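Local atomic coordinates of protein SOSEKI 4 (Arabidopsis thaliana, PDB entry 6RSN), a protein that polymerises through its DIX-like domain, interprets polarity cues locally, can influence cell division orientation, and promotes auxin biosynthesis and signalling. Residues E25-S30 and I40-D45; N49-A52 and S56-S59. The protein carries 1 engineered substitution. All coordinates share one frame; numbering follows the deposited sequence.

Contact 1. Residues E25-S30 and I40-D45; sequences EVPLSS and INRLND
E25 meets R42 of the helix through its backbone: the carbonyl O of E25 accepts the N-H of R42 NE at 2.9 Å. The donor lies almost straight out along the C=O bond, but the N-H is bent at 138° and the oxygen sits tilted from the guanidinium plane. A second link runs through water 1, which accepts from E25 N at 2.9 Å and, more loosely, from R42 NH2 at 3.2 Å, so that both backbone polar groups of E25 are joined to one arginine, directly or by water. The carboxylate adds no salt bridge, E25 OE1 staying 6.0 Å from R42 NH2. V26, the next residue and a buried one, pairs its backbone with V6 of strand 5-13 and lays CG2 alongside the stem of the arginine, 4.0 Å from R42 CG. P27 follows on the more exposed side, its ring crossing the R42 chain at about a right angle with CD 4.0 Å from R42 CD. R42 reaches all three residues because CG stands anti to the backbone N (chi1 176°) and the chain then bends at chi2, which carries NE over to the strand carbonyl. Beyond P27 the segment leaves the helix, though S29 OG hydrogen-bonds to D38 OD1 near the helix start. The axes of 25-27 and 40-45 pass 8.1 Å apart at 115°, a helix lying across an outermost strand of the mixed sheet, as in the ubiquitin-like fold of DIX domains.

Contact 2. Residues N49-A52 and S56-S59; sequences NGMA and SWSS
Residues 49-52 form a short, weakly bonded helical turn whose last residue comes nearest to 56-59, the CA atoms of A52 and S56 being 8.2 Å apart, and no backbone bond joins the two segments. The link is made instead by a side chain: W57 NE1 donates to the carbonyl O of A52 at 3.1 Å. The bond is fairly straight (163°), with the oxygen near the indole plane at the ring edge, while the donor is tilted 26° from the carbonyl plane. Strand 55-63 pairs with 86-92 and 66-71 in the mixed sheet of the ubiquitin-like fold, and its indole packs against I40 and L43 of helix 36-47. With W57 CG anti to its own carbonyl carbon (chi1 -64°), the ring reaches across to the turn. A52 CB packs 4.2 Å from W57 CZ2. Farther along the same edge comes selenomethionine M51, whose end comes nearer the ring and sets CE 4.4 Å from W57 CH2, while its side chain also touches Y10 and L12 of strand 5-13. A leucine in place of W57 has no N-H to offer, so the A52 carbonyl would probably lose its mate, and a gap would be likely to open beside A52 CB and M51 CE.

How the contacts relate
From the N terminus, strand 5-13 runs through the sheet and pairs with strand 22-27. Contact 1 then closes the nine-residue connection between 25-30 and 40-45, bringing helix 36-47 back across strand 22-27. Helix 49-52 follows that helix directly, and contact 2 closes a shorter loop of three residues onto strand 55-63. The two loops are in series, neither nested nor crossed. Their centres are 12 Å apart, yet they touch: I40 CD1 packs on both A52 CB and W57 NE1, and L43 CD1 on W57 CH2. Helix 36-47 thus spans from the outermost strand 22-27 to the tryptophan of strand 55-63 on the same sheet.

Contact 1. Residues E25-S30 and I40-D45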
# COMPACT_ATOMS: atom_id res chain seq x y z
N GLU A 25 7.08 -8.20 -2.45
CA GLU A 25 6.23 -8.97 -3.34
C GLU A 25 5.03 -9.48 -2.58
O GLU A 25 5.18 -9.96 -1.45
CB GLU A 25 7.08 -10.10 -3.93
CG GLU A 25 8.15 -9.54 -4.86
CD GLU A 25 8.87 -10.61 -5.61
OE1 GLU A 25 9.09 -11.67 -5.01
OE2 GLU A 25 9.15 -10.38 -6.81
N VAL A 26 3.82 -9.29 -3.14
CA VAL A 26 2.59 -9.63 -2.43
C VAL A 26 1.86 -10.79 -3.11
O VAL A 26 1.44 -10.66 -4.26
CB VAL A 26 1.69 -8.41 -2.28
CG1 VAL A 26 0.35 -8.80 -1.66
CG2 VAL A 26 2.41 -7.37 -1.42
N PRO A 27 1.63 -11.93 -2.41
CA PRO A 27 0.76 -12.98 -2.97
C PRO A 27 -0.69 -12.52 -3.12
O PRO A 27 -1.26 -11.95 -2.18
CB PRO A 27 0.92 -14.17 -2.00
CG PRO A 27 2.20 -13.86 -1.23
CD PRO A 27 2.27 -12.34 -1.14
N LEU A 28 -1.25 -12.75 -4.31
CA LEU A 28 -2.62 -12.44 -4.68
C LEU A 28 -3.58 -13.52 -4.20
O LEU A 28 -3.28 -14.72 -4.23
CB LEU A 28 -2.71 -12.37 -6.21
CG LEU A 28 -2.43 -11.00 -6.81
CD1 LEU A 28 -3.06 -10.86 -8.18
CD2 LEU A 28 -2.91 -9.91 -5.88
N SER A 29 -4.76 -13.08 -3.74
CA SER A 29 -5.84 -13.95 -3.34
C SER A 29 -6.76 -14.20 -4.53
O SER A 29 -7.22 -15.33 -4.73
CB SER A 29 -6.57 -13.38 -2.13
OG SER A 29 -6.90 -12.01 -2.33
N SER A 30 -7.00 -13.15 -5.34
CA SER A 30 -7.74 -13.25 -6.60
C SER A 30 -6.86 -12.87 -7.78
O SER A 30 -6.06 -11.94 -7.71
CB SER A 30 -8.96 -12.36 -6.61
OG SER A 30 -9.30 -12.06 -7.97
N ILE A 40 -1.71 -6.12 3.51
CA ILE A 40 -1.59 -6.15 4.96
C ILE A 40 -1.20 -7.56 5.44
O ILE A 40 -0.35 -7.73 6.32
CB ILE A 40 -2.90 -5.68 5.62
CG1 ILE A 40 -3.27 -4.25 5.22
CG2 ILE A 40 -2.81 -5.85 7.12
CD1 ILE A 40 -2.26 -3.23 5.50
N ASN A 41 -1.79 -8.60 4.83
CA ASN A 41 -1.36 -9.96 5.19
C ASN A 41 0.13 -10.20 4.97
O ASN A 41 0.82 -10.86 5.78
CB ASN A 41 -2.17 -11.01 4.41
CG ASN A 41 -3.59 -11.08 4.91
OD1 ASN A 41 -3.85 -10.77 6.08
ND2 ASN A 41 -4.53 -11.47 4.07
N ARG A 42 0.66 -9.69 3.87
CA ARG A 42 2.07 -9.86 3.57
C ARG A 42 2.90 -9.06 4.57
O ARG A 42 3.95 -9.53 5.03
CB ARG A 42 2.36 -9.39 2.13
CG ARG A 42 3.84 -9.42 1.72
CD ARG A 42 4.30 -10.85 1.96
NE ARG A 42 5.55 -11.07 1.22
CZ ARG A 42 6.37 -12.06 1.44
NH1 ARG A 42 6.09 -12.97 2.35
NH2 ARG A 42 7.48 -12.17 0.72
N LEU A 43 2.48 -7.82 4.86
CA LEU A 43 3.25 -7.06 5.86
C LEU A 43 3.21 -7.75 7.23
O LEU A 43 4.19 -7.70 7.99
CB LEU A 43 2.69 -5.63 5.98
CG LEU A 43 3.07 -4.73 4.81
CD1 LEU A 43 2.28 -3.42 4.87
CD2 LEU A 43 4.57 -4.46 4.76
N ASN A 44 2.06 -8.28 7.61
CA ASN A 44 1.97 -8.99 8.89
C ASN A 44 3.00 -10.11 8.92
O ASN A 44 3.63 -10.34 9.97
CB ASN A 44 0.56 -9.59 9.08
CG ASN A 44 -0.48 -8.50 9.34
OD1 ASN A 44 -0.18 -7.34 9.55
ND2 ASN A 44 -1.75 -8.87 9.35
N ASP A 45 3.16 -10.83 7.78
CA ASP A 45 4.15 -11.92 7.76
C ASP A 45 5.59 -11.40 7.87
O ASP A 45 6.43 -11.93 8.62
CB ASP A 45 3.96 -12.77 6.50
CG ASP A 45 2.73 -13.67 6.56
OD1 ASP A 45 2.19 -13.90 7.70
OD2 ASP A 45 2.35 -14.19 5.50
O HOH W 1 8.89 -9.55 -0.57

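Contact 2. Residues N49-A52 and S56-S59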
# COMPACT_ATOMS: atom_id res chain seq x y z
N ASN A 49 2.46 -8.55 13.16
CA ASN A 49 1.11 -8.01 13.15
C ASN A 49 1.01 -6.58 13.66
O ASN A 49 0.07 -5.86 13.32
CB ASN A 49 0.19 -8.85 14.04
CG ASN A 49 -0.18 -10.15 13.36
OD1 ASN A 49 -0.07 -11.24 13.93
ND2 ASN A 49 -0.64 -10.05 12.14
N GLY A 50 1.98 -6.18 14.46
CA GLY A 50 1.91 -4.85 15.03
C GLY A 50 2.38 -3.70 14.14
O GLY A 50 2.39 -2.55 14.61
N MSE A 51 2.77 -3.97 12.87
CA MSE A 51 3.30 -2.89 12.05
C MSE A 51 2.16 -2.23 11.26
O MSE A 51 1.99 -0.98 11.32
CB MSE A 51 4.40 -3.48 11.14
CG MSE A 51 5.03 -2.44 10.20
SE MSE A 51 4.12 -2.43 8.42
CE MSE A 51 5.23 -1.03 7.54
N ALA A 52 1.42 -2.98 10.39
CA ALA A 52 0.60 -2.27 9.39
C ALA A 52 -0.54 -1.50 10.05
O ALA A 52 -0.96 -0.50 9.51
CB ALA A 52 0.07 -3.22 8.37
N SER A 56 -2.38 4.49 8.31
CA SER A 56 -3.55 4.58 7.44
C SER A 56 -3.06 4.49 5.99
O SER A 56 -2.10 5.16 5.63
CB SER A 56 -4.12 6.01 7.67
OG SER A 56 -5.26 6.07 6.83
N TRP A 57 -3.69 3.59 5.19
CA TRP A 57 -3.09 3.26 3.88
C TRP A 57 -3.82 3.92 2.71
O TRP A 57 -5.04 4.08 2.76
CB TRP A 57 -3.02 1.72 3.65
CG TRP A 57 -2.10 1.11 4.67
CD1 TRP A 57 -2.40 0.65 5.93
CD2 TRP A 57 -0.68 0.93 4.51
NE1 TRP A 57 -1.25 0.17 6.53
CE2 TRP A 57 -0.19 0.34 5.70
CE3 TRP A 57 0.21 1.22 3.47
CZ2 TRP A 57 1.17 0.05 5.89
CZ3 TRP A 57 1.54 0.88 3.62
CH2 TRP A 57 2.02 0.30 4.82
N SER A 58 -3.04 4.33 1.72
CA SER A 58 -3.58 4.99 0.54
C SER A 58 -2.89 4.35 -0.67
O SER A 58 -1.84 3.69 -0.54
CB SER A 58 -3.33 6.48 0.58
OG SER A 58 -4.05 7.13 1.65
N SER A 59 -3.49 4.49 -1.85
CA SER A 59 -2.78 4.09 -3.06
C SER A 59 -2.71 5.29 -3.99
O SER A 59 -3.59 6.15 -4.02
CB SER A 59 -3.44 2.88 -3.73
OG SER A 59 -4.74 3.26 -4.18